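Local coordinates for protein Aureochrome1 (Vaucheria frigida, PDB 3UE6) that binds flavin mononucleotide in a PAS/LOV domain and probably serves as a blue-light photoreceptor in signalling, at residues Gln42-Gln45 with Gln46-Ile50; Ala53-Pro56 with Asp57-Val61. All blocks are in the same frame, centred on the assembly; numbering follows the deposited sequence.

Contact 1: residues Gln42-Gln45 with Gln46-Ile50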
loop_
_atom_site.group_PDB
_atom_site.type_symbol
_atom_site.label_atom_id
_atom_site.label_comp_id
_atom_site.label_asym_id
_atom_site.label_seq_id
_atom_site.Cartn_x
_atom_site.Cartn_y
_atom_site.Cartn_z
ATOM N N GLN A 42 -5.649 -0.985 -5.524
ATOM C CA GLN A 42 -6.982 -1.402 -5.945
ATOM C C GLN A 42 -7.043 -1.742 -7.430
ATOM O O GLN A 42 -7.925 -2.479 -7.864
ATOM C CB GLN A 42 -8.014 -0.336 -5.590
ATOM C CG GLN A 42 -8.267 -0.205 -4.102
ATOM C CD GLN A 42 -9.288 0.866 -3.781
ATOM O OE1 GLN A 42 -9.223 1.979 -4.304
ATOM N NE2 GLN A 42 -10.243 0.534 -2.919
ATOM N N MET A 43 -6.117 -1.190 -8.208
ATOM C CA MET A 43 -5.955 -1.607 -9.594
ATOM C C MET A 43 -5.135 -2.889 -9.598
ATOM O O MET A 43 -5.172 -3.670 -10.552
ATOM C CB MET A 43 -5.271 -0.519 -10.430
ATOM C CG MET A 43 -3.886 -0.134 -9.940
ATOM S SD MET A 43 -2.561 -0.542 -11.092
ATOM C CE MET A 43 -2.803 0.712 -12.342
ATOM N N ALA A 44 -4.388 -3.090 -8.517
ATOM C CA ALA A 44 -3.689 -4.341 -8.285
ATOM C C ALA A 44 -4.700 -5.344 -7.771
ATOM O O ALA A 44 -5.344 -5.122 -6.748
ATOM C CB ALA A 44 -2.581 -4.142 -7.269
ATOM N N GLN A 45 -4.855 -6.446 -8.489
ATOM C CA GLN A 45 -5.839 -7.441 -8.097
ATOM C C GLN A 45 -5.198 -8.475 -7.184
ATOM O O GLN A 45 -5.072 -9.653 -7.523
ATOM C CB GLN A 45 -6.502 -8.054 -9.329
ATOM C CG GLN A 45 -7.340 -7.023 -10.074
ATOM C CD GLN A 45 -7.973 -7.556 -11.334
ATOM O OE1 GLN A 45 -7.289 -8.048 -12.232
ATOM N NE2 GLN A 45 -9.295 -7.456 -11.414
ATOM N N GLN A 46 -4.794 -7.992 -6.013
ATOM C CA GLN A 46 -4.063 -8.777 -5.030
ATOM C C GLN A 46 -2.674 -9.205 -5.498
ATOM O O GLN A 46 -2.060 -10.076 -4.889
ATOM C CB GLN A 46 -4.883 -9.974 -4.544
ATOM C CG GLN A 46 -5.752 -9.653 -3.334
ATOM C CD GLN A 46 -4.932 -9.168 -2.149
ATOM O OE1 GLN A 46 -3.837 -9.669 -1.888
ATOM N NE2 GLN A 46 -5.459 -8.185 -1.428
ATOM N N ASN A 47 -2.171 -8.595 -6.568
ATOM C CA ASN A 47 -0.777 -8.808 -6.954
ATOM C C ASN A 47 0.062 -7.561 -6.706
ATOM O O ASN A 47 0.172 -6.694 -7.574
ATOM C CB ASN A 47 -0.647 -9.221 -8.421
ATOM C CG ASN A 47 -1.416 -10.482 -8.743
ATOM O OD1 ASN A 47 -1.594 -11.354 -7.891
ATOM N ND2 ASN A 47 -1.882 -10.583 -9.981
ATOM N N PHE A 48 0.656 -7.465 -5.524
ATOM C CA PHE A 48 1.495 -6.317 -5.222
ATOM C C PHE A 48 2.576 -6.629 -4.201
ATOM O O PHE A 48 2.546 -7.662 -3.532
ATOM C CB PHE A 48 0.641 -5.139 -4.742
ATOM C CG PHE A 48 -0.065 -5.390 -3.438
ATOM C CD1 PHE A 48 0.551 -5.090 -2.230
ATOM C CD2 PHE A 48 -1.347 -5.918 -3.416
ATOM C CE1 PHE A 48 -0.098 -5.316 -1.024
ATOM C CE2 PHE A 48 -2.002 -6.146 -2.214
ATOM C CZ PHE A 48 -1.377 -5.844 -1.017
ATOM N N VAL A 49 3.538 -5.718 -4.101
ATOM C CA VAL A 49 4.557 -5.787 -3.065
ATOM C C VAL A 49 4.793 -4.405 -2.454
ATOM O O VAL A 49 4.402 -3.385 -3.026
ATOM C CB VAL A 49 5.892 -6.346 -3.605
ATOM C CG1 VAL A 49 5.698 -7.752 -4.168
ATOM C CG2 VAL A 49 6.453 -5.422 -4.669
ATOM N N ILE A 50 5.419 -4.386 -1.283
ATOM C CA ILE A 50 5.865 -3.145 -0.666
ATOM C C ILE A 50 7.355 -3.263 -0.379
ATOM O O ILE A 50 7.798 -4.236 0.229
ATOM C CB ILE A 50 5.162 -2.878 0.674
ATOM C CG1 ILE A 50 3.645 -3.017 0.543
ATOM C CG2 ILE A 50 5.526 -1.489 1.186
ATOM C CD1 ILE A 50 2.968 -1.814 -0.074
#

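Contact 2: residues Ala53-Pro56 with Asp57-Val61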
loop_
_atom_site.group_PDB
_atom_site.type_symbol
_atom_site.label_atom_id
_atom_site.label_comp_id
_atom_site.label_asym_id
_atom_site.label_seq_id
_atom_site.Cartn_x
_atom_site.Cartn_y
_atom_site.Cartn_z
ATOM N N ALA A 53 12.486 1.693 1.057
ATOM C CA ALA A 53 13.550 2.436 0.392
ATOM C C ALA A 53 14.691 2.830 1.335
ATOM O O ALA A 53 15.814 3.061 0.889
ATOM C CB ALA A 53 12.981 3.669 -0.300
ATOM N N SER A 54 14.400 2.906 2.632
ATOM C CA SER A 54 15.398 3.321 3.619
ATOM C C SER A 54 16.389 2.201 3.897
ATOM O O SER A 54 17.481 2.434 4.418
ATOM C CB SER A 54 14.722 3.743 4.926
ATOM O OG SER A 54 14.172 2.624 5.605
ATOM N N LEU A 55 15.987 0.982 3.556
ATOM C CA LEU A 55 16.826 -0.189 3.743
ATOM C C LEU A 55 17.682 -0.419 2.508
ATOM O O LEU A 55 17.265 -0.110 1.394
ATOM C CB LEU A 55 15.970 -1.417 4.054
ATOM C CG LEU A 55 15.391 -1.456 5.468
ATOM C CD1 LEU A 55 14.541 -2.703 5.692
ATOM C CD2 LEU A 55 16.507 -1.368 6.502
ATOM N N PRO A 56 18.893 -0.960 2.706
ATOM C CA PRO A 56 19.869 -1.175 1.630
ATOM C C PRO A 56 19.294 -1.943 0.439
ATOM O O PRO A 56 18.865 -3.084 0.600
ATOM C CB PRO A 56 20.960 -2.004 2.316
ATOM C CG PRO A 56 20.872 -1.618 3.753
ATOM C CD PRO A 56 19.416 -1.378 4.020
ATOM N N ASP A 57 19.279 -1.310 -0.733
ATOM C CA ASP A 57 18.862 -1.955 -1.980
ATOM C C ASP A 57 17.351 -2.216 -2.091
ATOM O O ASP A 57 16.924 -3.144 -2.779
ATOM C CB ASP A 57 19.655 -3.250 -2.202
ATOM C CG ASP A 57 19.618 -3.727 -3.647
ATOM O OD1 ASP A 57 19.487 -2.888 -4.564
ATOM O OD2 ASP A 57 19.733 -4.953 -3.858
ATOM N N ASN A 58 16.551 -1.399 -1.409
ATOM C CA ASN A 58 15.104 -1.386 -1.618
ATOM C C ASN A 58 14.458 -2.775 -1.567
ATOM O O ASN A 58 13.868 -3.224 -2.552
ATOM C CB ASN A 58 14.809 -0.728 -2.968
ATOM C CG ASN A 58 13.438 -0.083 -3.028
ATOM O OD1 ASN A 58 12.955 0.254 -4.106
ATOM N ND2 ASN A 58 12.813 0.109 -1.872
ATOM N N PRO A 59 14.563 -3.459 -0.415
ATOM C CA PRO A 59 14.096 -4.847 -0.290
ATOM C C PRO A 59 12.597 -4.960 -0.031
ATOM O O PRO A 59 11.984 -4.020 0.483
ATOM C CB PRO A 59 14.864 -5.357 0.926
ATOM C CG PRO A 59 15.041 -4.140 1.775
ATOM C CD PRO A 59 15.193 -2.973 0.827
ATOM N N ILE A 60 12.026 -6.110 -0.385
ATOM C CA ILE A 60 10.614 -6.391 -0.153
ATOM C C ILE A 60 10.341 -6.587 1.330
ATOM O O ILE A 60 11.080 -7.296 2.017
ATOM C CB ILE A 60 10.172 -7.675 -0.875
ATOM C CG1 ILE A 60 10.301 -7.523 -2.391
ATOM C CG2 ILE A 60 8.745 -8.044 -0.491
ATOM C CD1 ILE A 60 9.923 -8.778 -3.153
ATOM N N VAL A 61 9.268 -5.978 1.822
ATOM C CA VAL A 61 8.914 -6.107 3.231
ATOM C C VAL A 61 7.478 -6.600 3.415
ATOM O O VAL A 61 7.067 -6.953 4.521
ATOM C CB VAL A 61 9.157 -4.798 4.004
ATOM C CG1 VAL A 61 10.653 -4.560 4.162
ATOM C CG2 VAL A 61 8.500 -3.621 3.291
#

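Contact 1: residues Gln42-Gln45 with Gln46-Ile50
Ala44 and Phe48 meet where the chain leaves the helix 36-43 and turns into the strand 48-52, first in the chain and inner in the sheet. The methyl of Ala44 points at the following segment: its CB lies 4.2 Å from CB of Phe48 and 3.8 Å from the carbonyl O of Asn47. The Phe48 ring stands obliquely to that methyl. Between the two, the backbone folds back sharply at Gln45, the centre of an inverse gamma turn, closed by a weak hydrogen bond of 3.0 Å from Gln46 N to Ala44 O; at 141° the N-H is well off straight. Gln45 heads away from the turn, its CG anti to the carbonyl carbon (chi1 -66°) and the chain beyond extended; it is exposed and packs on Ser135 of the second subunit. Gln46 leaves in another direction, bent at chi2 (-59°), and its NE2 is gripped by two acceptors of the second subunit, Leu132 O and Asn141 OD1. Both glutamines thus meet that subunit, one by packing and the other by hydrogen bonds. Ala44 also packs on Val145 of the strand 139-145, and Phe48 on Tyr62 of the strand 60-63, while Ser64 OG bonds both Gln46 O and Phe48 N; at this helix-to-strand entry of the PAS/LOV domain, linker and strand start pack against both neighbours of the strand 48-52.

Contact 2: residues Ala53-Pro56 with Asp57-Val61
Asn58 reaches back to Ala53 across the connection of the antiparallel hairpin formed by the strands 48-52 and 60-63 of the PAS/LOV domain. From CA its CB starts out away from the preceding segment, but with CG anti to the backbone N (chi1 -153°) the amide nitrogen is brought close to Ala53. At the tip, Asn58 ND2 sits 3.3 Å from CA of Ala53 and 3.9 Å from its CB. The nearby Ala53 N is a donor like ND2, and the two do not bond each other; the amide nitrogen instead gives a weak hydrogen bond to Thr51 OG1. The side chain also packs on Tyr142 of the strand 139-145 and touches the flavin mononucleotide, whose pocket includes Asn58.

The backbone of the same residue closes the loop. Asn58 N bonds Leu55 O at 3.2 Å with an N-H...O angle of 151°, completing a type II beta turn from Leu55 to Asn58 with Pro56 and Asp57 at its corners. The donor is tilted 34° from the carbonyl plane. Pro59 follows directly and points back into the turn: its CD packs 3.7 Å from Leu55 CB and 3.6 Å from Leu55 O, and its CG lies equally near that CB. Asp57, at the second corner, directs its carboxylate outward to a salt bridge between OD2 and Arg84 NH1, while its carbonyl O accepts a bond from Asn82 ND2.

One backbone bond and the apolar Leu55-Pro59 contact therefore shape the turn, while Asp57 is held from outside it by Arg84 and Asn82. The Arg84 salt bridge would partly offset the charge of Asp57, and the turn probably helps to set the Asn58 amide beside the cofactor.

How the contacts relate
Following the chain from the N terminus, contact 1 comes first, turning the helix 36-43 into the strand 48-52; contact 2 opens only after it has closed, at the loop between that strand and the strand 60-63. The two are in series, neither enclosing nor crossing the other, with centres about 18 Å apart. They nonetheless touch through the sheet: Ile50 O of contact 1 and Val61 N of contact 2 lie 2.8 Å apart in a probable hydrogen bond between the neighbouring antiparallel strands. Each supplies one residue to the flavin pocket, Val49 and Asn58 respectively, and both touch the second subunit.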